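PDB 7LR8: glycosyl hydrolase from Streptomyces cattleya, which probably hydrolyses beta-mannosidic linkages of the N-glycan core, as a family GH5 glycosidase whose pocket here holds Man-beta-1,4-GlcNAc. Local coordinates for residues B[302-310]-B[320-330]; B[50-60]-B[89-100]. The protein carries 1 engineered substitution. All coordinates share one frame; numbering follows the deposited sequence.

Contact 1 (B[302-310]-B[320-330]). With BMA (beta-D-mannopyranose), chain D; SO4 (sulfate ion), chain J.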
loop_
_atom_site.group_PDB
_atom_site.type_symbol
_atom_site.label_atom_id
_atom_site.label_comp_id
_atom_site.label_asym_id
_atom_site.label_seq_id
_atom_site.Cartn_x
_atom_site.Cartn_y
_atom_site.Cartn_z
ATOM N N THR B 302 27.245 10.037 -1.663
ATOM C CA THR B 302 25.898 10.556 -1.482
ATOM C C THR B 302 25.439 10.180 -0.080
ATOM O O THR B 302 25.168 9.008 0.198
ATOM C CB THR B 302 24.958 10.023 -2.567
ATOM O OG1 THR B 302 25.575 10.212 -3.858
ATOM C CG2 THR B 302 23.633 10.763 -2.541
ATOM N N TRP B 303 25.407 11.165 0.819
ATOM C CA TRP B 303 25.112 10.917 2.217
ATOM C C TRP B 303 23.628 10.645 2.421
ATOM O O TRP B 303 22.774 11.288 1.805
ATOM C CB TRP B 303 25.546 12.112 3.083
ATOM C CG TRP B 303 25.693 11.706 4.502
ATOM C CD1 TRP B 303 24.732 11.736 5.474
ATOM C CD2 TRP B 303 26.862 11.148 5.110
ATOM N NE1 TRP B 303 25.244 11.247 6.658
ATOM C CE2 TRP B 303 26.547 10.871 6.452
ATOM C CE3 TRP B 303 28.152 10.854 4.645
ATOM C CZ2 TRP B 303 27.469 10.318 7.330
ATOM C CZ3 TRP B 303 29.062 10.298 5.524
ATOM C CH2 TRP B 303 28.717 10.038 6.841
ATOM N N TRP B 304 23.325 9.659 3.269
ATOM C CA TRP B 304 21.962 9.421 3.742
ATOM C C TRP B 304 21.880 9.975 5.154
ATOM O O TRP B 304 22.456 9.390 6.072
ATOM C CB TRP B 304 21.606 7.937 3.764
ATOM C CG TRP B 304 20.150 7.755 4.090
ATOM C CD1 TRP B 304 19.547 7.911 5.308
ATOM C CD2 TRP B 304 19.099 7.437 3.162
ATOM N NE1 TRP B 304 18.191 7.709 5.195
ATOM C CE2 TRP B 304 17.894 7.409 3.888
ATOM C CE3 TRP B 304 19.068 7.158 1.791
ATOM C CZ2 TRP B 304 16.674 7.136 3.285
ATOM C CZ3 TRP B 304 17.857 6.882 1.201
ATOM C CH2 TRP B 304 16.679 6.867 1.940
ATOM N N CYS B 305 21.135 11.065 5.350
ATOM C CA CYS B 305 20.276 11.692 4.358
ATOM C C CYS B 305 20.328 13.204 4.577
ATOM O O CYS B 305 21.052 13.684 5.457
ATOM C CB CYS B 305 18.844 11.178 4.483
ATOM S SG CYS B 305 18.220 11.213 6.190
ATOM N N SER B 306 19.557 13.952 3.789
ATOM C CA SER B 306 19.628 15.408 3.885
ATOM C C SER B 306 19.044 15.897 5.208
ATOM O O SER B 306 19.673 16.698 5.920
ATOM C CB SER B 306 18.915 16.042 2.688
ATOM O OG SER B 306 17.525 15.765 2.693
ATOM N N HIS B 307 17.857 15.398 5.573
ATOM C CA HIS B 307 17.097 15.936 6.690
ATOM C C HIS B 307 16.627 14.832 7.623
ATOM O O HIS B 307 16.231 13.748 7.182
ATOM C CB HIS B 307 15.896 16.737 6.191
ATOM C CG HIS B 307 16.275 17.998 5.479
ATOM N ND1 HIS B 307 16.597 18.029 4.137
ATOM C CD2 HIS B 307 16.418 19.267 5.930
ATOM C CE1 HIS B 307 16.903 19.267 3.790
ATOM N NE2 HIS B 307 16.811 20.036 4.861
ATOM N N ASP B 308 16.670 15.131 8.915
ATOM C CA ASP B 308 16.078 14.266 9.921
ATOM C C ASP B 308 14.617 14.000 9.594
ATOM O O ASP B 308 13.932 14.826 8.978
ATOM C CB ASP B 308 16.149 14.920 11.305
ATOM C CG ASP B 308 17.540 14.864 11.937
ATOM O OD1 ASP B 308 18.389 14.052 11.509
ATOM O OD2 ASP B 308 17.763 15.653 12.875
ATOM N N VAL B 309 14.129 12.833 10.047
ATOM C CA VAL B 309 12.721 12.464 9.913
ATOM C C VAL B 309 11.948 13.020 11.099
ATOM O O VAL B 309 12.423 12.982 12.245
ATOM C CB VAL B 309 12.562 10.935 9.813
ATOM C CG1 VAL B 309 11.086 10.553 9.602
ATOM C CG2 VAL B 309 13.425 10.392 8.674
ATOM N N ASP B 310 10.762 13.563 10.825
ATOM C CA ASP B 310 9.928 14.116 11.886
ATOM C C ASP B 310 9.518 13.013 12.855
ATOM O O ASP B 310 8.918 12.014 12.449
ATOM C CB ASP B 310 8.696 14.788 11.273
ATOM C CG ASP B 310 7.871 15.559 12.298
ATOM O OD1 ASP B 310 8.125 15.434 13.511
ATOM O OD2 ASP B 310 6.953 16.294 11.882
ATOM N N GLU B 320 16.469 5.714 12.219
ATOM C CA GLU B 320 16.164 6.446 10.990
ATOM C C GLU B 320 15.958 7.936 11.235
ATOM O O GLU B 320 16.226 8.753 10.342
ATOM C CB GLU B 320 14.900 5.876 10.335
ATOM C CG GLU B 320 14.986 4.410 9.930
ATOM C CD GLU B 320 15.759 4.184 8.644
ATOM O OE1 GLU B 320 16.166 5.168 7.998
ATOM O OE2 GLU B 320 15.966 3.006 8.280
ATOM N N TYR B 321 15.465 8.308 12.416
ATOM C CA TYR B 321 15.012 9.681 12.609
ATOM C C TYR B 321 16.160 10.682 12.550
ATOM O O TYR B 321 15.969 11.802 12.072
ATOM C CB TYR B 321 14.283 9.822 13.947
ATOM C CG TYR B 321 12.949 9.106 14.000
ATOM C CD1 TYR B 321 11.819 9.641 13.378
ATOM C CD2 TYR B 321 12.822 7.912 14.685
ATOM C CE1 TYR B 321 10.608 9.000 13.443
ATOM C CE2 TYR B 321 11.621 7.253 14.734
ATOM C CZ TYR B 321 10.519 7.804 14.126
ATOM O OH TYR B 321 9.317 7.146 14.192
ATOM N N SER B 322 17.346 10.315 13.026
ATOM C CA SER B 322 18.438 11.274 13.137
ATOM C C SER B 322 19.564 11.006 12.140
ATOM O O SER B 322 20.730 11.295 12.426
ATOM C CB SER B 322 18.971 11.297 14.567
ATOM O OG SER B 322 17.955 11.720 15.463
ATOM N N LEU B 323 19.232 10.468 10.963
ATOM C CA LEU B 323 20.212 10.263 9.901
ATOM C C LEU B 323 20.512 11.532 9.103
ATOM O O LEU B 323 21.384 11.503 8.233
ATOM C CB LEU B 323 19.742 9.151 8.951
ATOM C CG LEU B 323 19.919 7.764 9.585
ATOM C CD1 LEU B 323 19.446 6.641 8.686
ATOM C CD2 LEU B 323 21.382 7.554 9.973
ATOM N N GLY B 324 19.827 12.639 9.367
ATOM C CA GLY B 324 20.025 13.826 8.551
ATOM C C GLY B 324 21.341 14.529 8.840
ATOM O O GLY B 324 21.915 14.423 9.925
ATOM N N LEU B 325 21.840 15.234 7.819
ATOM C CA LEU B 325 22.878 16.234 8.020
ATOM C C LEU B 325 22.290 17.546 8.506
ATOM O O LEU B 325 23.020 18.384 9.050
ATOM C CB LEU B 325 23.640 16.463 6.712
ATOM C CG LEU B 325 24.381 15.257 6.138
ATOM C CD1 LEU B 325 25.060 15.622 4.820
ATOM C CD2 LEU B 325 25.393 14.705 7.144
ATOM N N LEU B 326 20.984 17.724 8.313
ATOM C CA LEU B 326 20.243 18.901 8.737
ATOM C C LEU B 326 19.070 18.463 9.611
ATOM O O LEU B 326 18.507 17.379 9.427
ATOM C CB LEU B 326 19.735 19.686 7.514
ATOM C CG LEU B 326 20.872 20.241 6.649
ATOM C CD1 LEU B 326 20.585 20.056 5.161
ATOM C CD2 LEU B 326 21.094 21.701 6.990
ATOM N N THR B 327 18.691 19.325 10.550
ATOM C CA THR B 327 17.544 19.045 11.398
ATOM C C THR B 327 16.238 19.238 10.624
ATOM O O THR B 327 16.212 19.660 9.461
ATOM C CB THR B 327 17.540 19.953 12.626
ATOM O OG1 THR B 327 17.305 21.300 12.209
ATOM C CG2 THR B 327 18.853 19.870 13.385
ATOM N N GLN B 328 15.137 18.930 11.310
ATOM C CA GLN B 328 13.802 19.148 10.768
ATOM C C GLN B 328 13.567 20.608 10.407
ATOM O O GLN B 328 12.894 20.908 9.413
ATOM C CB GLN B 328 12.764 18.681 11.782
ATOM C CG GLN B 328 12.333 17.282 11.527
ATOM C CD GLN B 328 11.381 17.215 10.370
ATOM O OE1 GLN B 328 10.363 17.910 10.354
ATOM N NE2 GLN B 328 11.705 16.389 9.378
ATOM N N ASP B 329 14.084 21.534 11.215
ATOM C CA ASP B 329 13.965 22.950 10.904
ATOM C C ASP B 329 15.140 23.469 10.086
ATOM O O ASP B 329 15.386 24.677 10.084
ATOM C CB ASP B 329 13.798 23.773 12.186
ATOM C CG ASP B 329 14.646 23.260 13.330
ATOM O OD1 ASP B 329 15.879 23.167 13.169
ATOM O OD2 ASP B 329 14.078 22.952 14.400
ATOM N N ARG B 330 15.875 22.574 9.412
ATOM C CA ARG B 330 16.895 22.918 8.417
ATOM C C ARG B 330 18.127 23.576 9.035
ATOM O O ARG B 330 18.751 24.444 8.421
ATOM C CB ARG B 330 16.320 23.803 7.307
ATOM C CG ARG B 330 15.110 23.171 6.612
ATOM C CD ARG B 330 14.575 24.069 5.518
ATOM N NE ARG B 330 13.374 23.530 4.894
ATOM C CZ ARG B 330 12.143 23.979 5.114
ATOM N NH1 ARG B 330 11.935 24.987 5.952
ATOM N NH2 ARG B 330 11.116 23.429 4.480
HETATM C C1 BMA D . 18.841 1.902 3.429
HETATM C C2 BMA D . 18.038 3.043 2.726
HETATM C C3 BMA D . 16.794 3.337 3.540
HETATM C C4 BMA D . 17.159 3.465 5.082
HETATM C C5 BMA D . 18.698 3.481 5.301
HETATM C C6 BMA D . 19.101 3.498 6.759
HETATM O O2 BMA D . 17.658 2.685 1.406
HETATM O O3 BMA D . 15.764 2.352 3.276
HETATM O O4 BMA D . 16.605 4.659 5.562
HETATM O O5 BMA D . 19.277 2.280 4.756
HETATM O O6 BMA D . 18.581 2.289 7.363
HETATM S S SO4 J . 8.102 24.635 5.627
HETATM O O1 SO4 J . 6.678 24.797 5.344
HETATM O O2 SO4 J . 8.875 25.367 4.628
HETATM O O3 SO4 J . 8.400 25.160 6.957
HETATM O O4 SO4 J . 8.449 23.216 5.578
HETATM O O HOH W 1 23.657 9.980 8.784
HETATM O O HOH W 2 16.276 7.881 7.580
HETATM O O HOH W 3 15.530 17.127 13.624
HETATM O O HOH W 4 18.367 14.843 15.313
#
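C305 and L323 open a run of backbone hydrogen bonds between the end of strand 298-304 and the loop 320-330, in which C305 N reaches L323 O (2.9 Å), L325 N and L326 N return to C305 O and S306 O, and H307 bridges L326. The peptide before C305 is cis, and W304 beside it lays one ring face over C3 of the bound mannose while L323 CD1 packs 3.6 Å from W304 CD1. E320, its chain bent at chi2 (-78°), brings its carboxylate to the sugar: OE1 accepts from mannose O4 at 2.5 Å and OE2 from O6. One water joins W304 NE1 to E320 OE1, tying the two sugar-binding side chains together. Farther along, D308 OD1 receives G324 N nearly along its C-O axis (2.9 Å) and also pairs with K333. Q328 NE2 donates to D308 O at 2.7 Å; the acceptor lies in the amide plane of Q328, while the nitrogen stands above the carbonyl plane. L325 CD2 sits over the five-membered ring of W303, 3.7 Å from its centroid. V339 of helix 334-349 touches both of these side chains, V18 of strand 15-19 meets S306 and L325, and helix 35-46 flanks H307 and L326.

Contact 2 (B[50-60]-B[89-100]). With NAG (2-acetamido-2-deoxy-beta-D-glucopyranose), chain C; BMA (beta-D-mannopyranose), chain D.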
loop_
_atom_site.group_PDB
_atom_site.type_symbol
_atom_site.label_atom_id
_atom_site.label_comp_id
_atom_site.label_asym_id
_atom_site.label_seq_id
_atom_site.Cartn_x
_atom_site.Cartn_y
_atom_site.Cartn_z
ATOM N N PHE B 50 26.930 20.732 -1.877
ATOM C CA PHE B 50 26.680 19.511 -2.633
ATOM C C PHE B 50 26.397 19.836 -4.089
ATOM O O PHE B 50 26.034 20.963 -4.442
ATOM C CB PHE B 50 25.497 18.738 -2.044
ATOM C CG PHE B 50 25.764 18.202 -0.674
ATOM C CD1 PHE B 50 26.622 17.125 -0.489
ATOM C CD2 PHE B 50 25.180 18.790 0.435
ATOM C CE1 PHE B 50 26.881 16.633 0.779
ATOM C CE2 PHE B 50 25.437 18.301 1.709
ATOM C CZ PHE B 50 26.296 17.230 1.881
ATOM N N ASP B 51 26.577 18.832 -4.949
ATOM C CA ASP B 51 26.310 19.014 -6.368
ATOM C C ASP B 51 25.230 18.106 -6.936
ATOM O O ASP B 51 24.946 18.208 -8.132
ATOM C CB ASP B 51 27.599 18.831 -7.190
ATOM C CG ASP B 51 28.224 17.458 -7.012
ATOM O OD1 ASP B 51 27.591 16.459 -7.431
ATOM O OD2 ASP B 51 29.353 17.388 -6.467
ATOM N N HIS B 52 24.616 17.225 -6.138
ATOM C CA HIS B 52 23.518 16.416 -6.656
ATOM C C HIS B 52 22.649 15.961 -5.495
ATOM O O HIS B 52 23.047 16.032 -4.325
ATOM C CB HIS B 52 24.011 15.192 -7.456
ATOM C CG HIS B 52 24.735 14.181 -6.626
ATOM N ND1 HIS B 52 26.091 14.249 -6.384
ATOM C CD2 HIS B 52 24.286 13.092 -5.950
ATOM C CE1 HIS B 52 26.451 13.234 -5.616
ATOM N NE2 HIS B 52 25.374 12.525 -5.329
ATOM N N VAL B 53 21.445 15.514 -5.838
ATOM C CA VAL B 53 20.547 14.854 -4.904
ATOM C C VAL B 53 20.058 13.573 -5.553
ATOM O O VAL B 53 19.949 13.474 -6.782
ATOM C CB VAL B 53 19.338 15.735 -4.502
ATOM C CG1 VAL B 53 19.787 16.881 -3.603
ATOM C CG2 VAL B 53 18.638 16.276 -5.727
ATOM N N ARG B 54 19.780 12.580 -4.715
ATOM C CA ARG B 54 19.079 11.363 -5.105
ATOM C C ARG B 54 17.679 11.462 -4.527
ATOM O O ARG B 54 17.534 11.739 -3.332
ATOM C CB ARG B 54 19.819 10.130 -4.570
ATOM C CG ARG B 54 19.041 8.814 -4.596
ATOM C CD ARG B 54 20.036 7.647 -4.642
ATOM N NE ARG B 54 19.393 6.332 -4.583
ATOM C CZ ARG B 54 19.392 5.522 -3.520
ATOM N NH1 ARG B 54 20.015 5.870 -2.393
ATOM N NH2 ARG B 54 18.799 4.342 -3.596
ATOM N N VAL B 55 16.650 11.310 -5.379
ATOM C CA VAL B 55 15.278 11.603 -4.981
ATOM C C VAL B 55 14.362 10.402 -5.226
ATOM O O VAL B 55 14.612 9.548 -6.082
ATOM C CB VAL B 55 14.716 12.855 -5.690
ATOM C CG1 VAL B 55 15.659 14.043 -5.496
ATOM C CG2 VAL B 55 14.491 12.595 -7.159
ATOM N N PHE B 56 13.266 10.370 -4.475
ATOM C CA PHE B 56 12.449 9.163 -4.340
ATOM C C PHE B 56 10.962 9.394 -4.560
ATOM O O PHE B 56 10.250 9.819 -3.630
ATOM C CB PHE B 56 12.672 8.542 -2.968
ATOM C CG PHE B 56 14.099 8.195 -2.700
ATOM C CD1 PHE B 56 14.629 6.996 -3.162
ATOM C CD2 PHE B 56 14.911 9.060 -1.976
ATOM C CE1 PHE B 56 15.949 6.670 -2.907
ATOM C CE2 PHE B 56 16.241 8.733 -1.735
ATOM C CZ PHE B 56 16.748 7.528 -2.210
ATOM N N PRO B 57 10.453 9.063 -5.746
ATOM C CA PRO B 57 9.011 8.846 -5.904
ATOM C C PRO B 57 8.544 7.734 -4.981
ATOM O O PRO B 57 9.312 6.838 -4.620
ATOM C CB PRO B 57 8.865 8.419 -7.371
ATOM C CG PRO B 57 10.103 8.848 -8.056
ATOM C CD PRO B 57 11.200 8.950 -7.008
ATOM N N LEU B 58 7.267 7.789 -4.608
ATOM C CA LEU B 58 6.586 6.658 -3.981
ATOM C C LEU B 58 5.801 5.956 -5.085
ATOM O O LEU B 58 4.851 6.522 -5.633
ATOM C CB LEU B 58 5.664 7.107 -2.855
ATOM C CG LEU B 58 6.334 7.500 -1.539
ATOM C CD1 LEU B 58 5.286 7.795 -0.475
ATOM C CD2 LEU B 58 7.284 6.409 -1.067
ATOM N N TRP B 59 6.223 4.735 -5.425
ATOM C CA TRP B 59 5.651 4.016 -6.567
ATOM C C TRP B 59 4.131 3.895 -6.511
ATOM O O TRP B 59 3.477 4.257 -7.506
ATOM C CB TRP B 59 6.350 2.653 -6.666
ATOM C CG TRP B 59 5.898 1.773 -7.822
ATOM C CD1 TRP B 59 5.404 2.182 -9.043
ATOM C CD2 TRP B 59 5.944 0.340 -7.869
ATOM N NE1 TRP B 59 5.119 1.079 -9.826
ATOM C CE2 TRP B 59 5.428 -0.059 -9.125
ATOM C CE3 TRP B 59 6.337 -0.647 -6.958
ATOM C CZ2 TRP B 59 5.330 -1.396 -9.499
ATOM C CZ3 TRP B 59 6.245 -1.977 -7.334
ATOM C CH2 TRP B 59 5.731 -2.340 -8.590
ATOM N N PRO B 60 3.499 3.448 -5.412
ATOM C CA PRO B 60 2.021 3.365 -5.427
ATOM C C PRO B 60 1.336 4.711 -5.576
ATOM O O PRO B 60 0.199 4.764 -6.063
ATOM C CB PRO B 60 1.673 2.723 -4.074
ATOM C CG PRO B 60 2.960 2.167 -3.534
ATOM C CD PRO B 60 4.040 3.040 -4.098
ATOM N N LEU B 89 22.104 21.506 -8.315
ATOM C CA LEU B 89 22.011 20.117 -7.884
ATOM C C LEU B 89 21.484 19.295 -9.056
ATOM O O LEU B 89 20.349 19.497 -9.500
ATOM C CB LEU B 89 21.102 19.976 -6.666
ATOM C CG LEU B 89 21.498 20.855 -5.477
ATOM C CD1 LEU B 89 20.371 20.881 -4.455
ATOM C CD2 LEU B 89 22.788 20.333 -4.855
ATOM N N ASP B 90 22.324 18.410 -9.583
ATOM C CA ASP B 90 21.858 17.403 -10.525
ATOM C C ASP B 90 21.028 16.346 -9.789
ATOM O O ASP B 90 21.117 16.205 -8.573
ATOM C CB ASP B 90 23.047 16.761 -11.228
ATOM C CG ASP B 90 23.865 17.768 -12.011
ATOM O OD1 ASP B 90 23.254 18.657 -12.637
ATOM O OD2 ASP B 90 25.115 17.683 -12.005
ATOM N N VAL B 91 20.197 15.612 -10.534
ATOM C CA VAL B 91 19.179 14.755 -9.927
ATOM C C VAL B 91 19.279 13.335 -10.476
ATOM O O VAL B 91 19.178 13.121 -11.691
ATOM C CB VAL B 91 17.761 15.306 -10.154
ATOM C CG1 VAL B 91 16.699 14.296 -9.633
ATOM C CG2 VAL B 91 17.607 16.649 -9.472
ATOM N N ASN B 92 19.440 12.365 -9.575
ATOM C CA ASN B 92 19.208 10.960 -9.879
ATOM C C ASN B 92 17.853 10.565 -9.305
ATOM O O ASN B 92 17.562 10.869 -8.147
ATOM C CB ASN B 92 20.311 10.075 -9.292
ATOM C CG ASN B 92 19.871 8.629 -9.123
ATOM O OD1 ASN B 92 19.165 8.287 -8.168
ATOM N ND2 ASN B 92 20.270 7.777 -10.059
ATOM N N VAL B 93 17.027 9.897 -10.108
ATOM C CA VAL B 93 15.694 9.489 -9.667
ATOM C C VAL B 93 15.686 7.979 -9.470
ATOM O O VAL B 93 15.944 7.226 -10.415
ATOM C CB VAL B 93 14.609 9.902 -10.678
ATOM C CG1 VAL B 93 13.240 9.411 -10.194
ATOM C CG2 VAL B 93 14.596 11.415 -10.876
ATOM N N ASP B 94 15.342 7.536 -8.260
ATOM C CA ASP B 94 15.061 6.124 -8.010
ATOM C C ASP B 94 13.603 5.836 -8.349
ATOM O O ASP B 94 12.702 6.527 -7.869
ATOM C CB ASP B 94 15.323 5.763 -6.546
ATOM C CG ASP B 94 16.784 5.488 -6.259
ATOM O OD1 ASP B 94 17.634 6.351 -6.559
ATOM O OD2 ASP B 94 17.090 4.412 -5.700
ATOM N N GLY B 95 13.366 4.798 -9.142
ATOM C CA GLY B 95 11.999 4.552 -9.558
ATOM C C GLY B 95 11.134 3.732 -8.618
ATOM O O GLY B 95 10.118 4.217 -8.109
ATOM N N LEU B 96 11.513 2.477 -8.376
ATOM C CA LEU B 96 10.613 1.513 -7.737
ATOM C C LEU B 96 10.820 1.467 -6.220
ATOM O O LEU B 96 11.517 0.601 -5.686
ATOM C CB LEU B 96 10.818 0.139 -8.362
ATOM C CG LEU B 96 10.406 0.072 -9.844
ATOM C CD1 LEU B 96 10.854 -1.241 -10.457
ATOM C CD2 LEU B 96 8.896 0.222 -9.975
ATOM N N GLN B 97 10.171 2.409 -5.510
ATOM C CA GLN B 97 10.020 2.359 -4.048
ATOM C C GLN B 97 8.554 2.055 -3.767
ATOM O O GLN B 97 7.714 2.957 -3.793
ATOM C CB GLN B 97 10.427 3.664 -3.365
ATOM C CG GLN B 97 11.916 3.945 -3.377
ATOM C CD GLN B 97 12.366 4.356 -4.767
ATOM O OE1 GLN B 97 13.209 3.704 -5.372
ATOM N NE2 GLN B 97 11.770 5.422 -5.290
ATOM N N GLY B 98 8.258 0.806 -3.428
ATOM C CA GLY B 98 9.287 -0.154 -3.083
ATOM C C GLY B 98 9.661 0.051 -1.630
ATOM O O GLY B 98 8.830 0.465 -0.817
ATOM N N HIS B 99 10.921 -0.177 -1.290
ATOM C CA HIS B 99 11.358 -0.111 0.100
ATOM C C HIS B 99 11.971 1.242 0.449
ATOM O O HIS B 99 12.834 1.743 -0.276
ATOM C CB HIS B 99 12.376 -1.202 0.406
ATOM C CG HIS B 99 12.699 -1.284 1.862
ATOM N ND1 HIS B 99 11.875 -1.930 2.755
ATOM C CD2 HIS B 99 13.699 -0.733 2.597
ATOM C CE1 HIS B 99 12.379 -1.820 3.972
ATOM N NE2 HIS B 99 13.483 -1.094 3.904
ATOM N N LEU B 100 11.553 1.804 1.579
ATOM C CA LEU B 100 12.190 2.999 2.127
ATOM C C LEU B 100 12.156 2.947 3.646
ATOM O O LEU B 100 11.071 2.981 4.239
ATOM C CB LEU B 100 11.493 4.271 1.629
ATOM C CG LEU B 100 11.763 4.726 0.190
ATOM C CD1 LEU B 100 10.772 5.813 -0.219
ATOM C CD2 LEU B 100 13.203 5.216 0.046
HETATM C C1 NAG C . 18.110 -2.858 5.693
HETATM C C2 NAG C . 16.913 -1.935 5.918
HETATM C C3 NAG C . 16.821 -0.892 4.796
HETATM C C4 NAG C . 18.154 -0.174 4.595
HETATM C C5 NAG C . 19.243 -1.229 4.387
HETATM C C6 NAG C . 20.639 -0.686 4.211
HETATM C C7 NAG C . 14.784 -2.589 6.976
HETATM C C8 NAG C . 13.590 -3.499 6.890
HETATM N N2 NAG C . 15.688 -2.716 5.997
HETATM O O1 NAG C . 18.239 -3.702 6.788
HETATM O O3 NAG C . 15.793 0.047 5.087
HETATM O O4 NAG C . 18.029 0.691 3.466
HETATM O O5 NAG C . 19.290 -2.084 5.537
HETATM O O6 NAG C . 21.545 -1.726 3.867
HETATM O O7 NAG C . 14.917 -1.771 7.886
HETATM C C1 BMA D . 18.841 1.902 3.429
HETATM C C2 BMA D . 18.038 3.043 2.726
HETATM C C3 BMA D . 16.794 3.337 3.540
HETATM C C4 BMA D . 17.159 3.465 5.082
HETATM C C5 BMA D . 18.698 3.481 5.301
HETATM C C6 BMA D . 19.101 3.498 6.759
HETATM O O2 BMA D . 17.658 2.685 1.406
HETATM O O3 BMA D . 15.764 2.352 3.276
HETATM O O4 BMA D . 16.605 4.659 5.562
HETATM O O5 BMA D . 19.277 2.280 4.756
HETATM O O6 BMA D . 18.581 2.289 7.363
#
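Two neighbouring parallel strands of the (beta/alpha)8 barrel expected of a GH5 enzyme, 52-55 and 90-94, meet here, joined by a right-handed beta-alpha-beta crossover through helix 71-86. Their short axes lie 4.7 Å apart and diverge by 22°. Backbone hydrogen bonds run in regular parallel alternation from D90 N to D51 O through to D94 N to V55 O. V53, V55, V91 and V93 share one face, where V55 CG2 comes within 3.7 Å of V91 CG1; R54 and N92 occupy the other, toward the barrel interior.

R54 stretches with CG anti to the backbone N (chi1 166°) and its chain extended to NE, and grips the D94 carboxylate side-on: NE to OD1 at 2.6 Å and NH2 to OD2 at 2.7 Å. Both oxygens are met from above the carboxylate plane, the two flat groups being turned 56° apart. F56 CZ lies over the centre of one guanidinium face, which together with the paired bonds fixes its rotation, and NH1 goes on to E268, a residue of the glycan pocket. A methionine in place of R54 would probably leave the buried D94 carboxylate without its countercharge and E268 without its salt-bridge partner.

Beyond the strands, L100 CD2 covers a face of the F56 ring, and H99 NE2 shares a hydrogen bond with O3 of the bound N-acetylglucosamine (2.8 Å). The peptide between Q97 and G98 is cis. W59 N, in the first turn of helix 59-62, donates to Q97 O, while L96 CD2 stands over the indole of W59. Q97 NE2 bridges two carbonyls, meeting P57 O in the carbonyl plane, on a lone pair, at 2.9 Å, and D94 O from above its plane.

From the N terminus, contact 2 comes first: strand 52-55 pairs with 90-94 after a mainly helical excursion. Only later, past the rest of the barrel strands, does contact 1 close a short loop of nine residues, without helix or strand, following strand 298-304. The two are therefore in series, neither nesting nor crossing. In space strand 15-19 lies between strands 52-55 and 298-304, so the contacts lie on the two sides of the barrel's first strand, contact 1 on the last strand and contact 2 on the second and third. They touch directly: T302 OG1 probably hydrogen-bonds H52 NE2 at 2.7 Å, L325 packs on F50, and W304 packs on F56. Both also border the bound mannose, bringing two barrel sectors to one pocket.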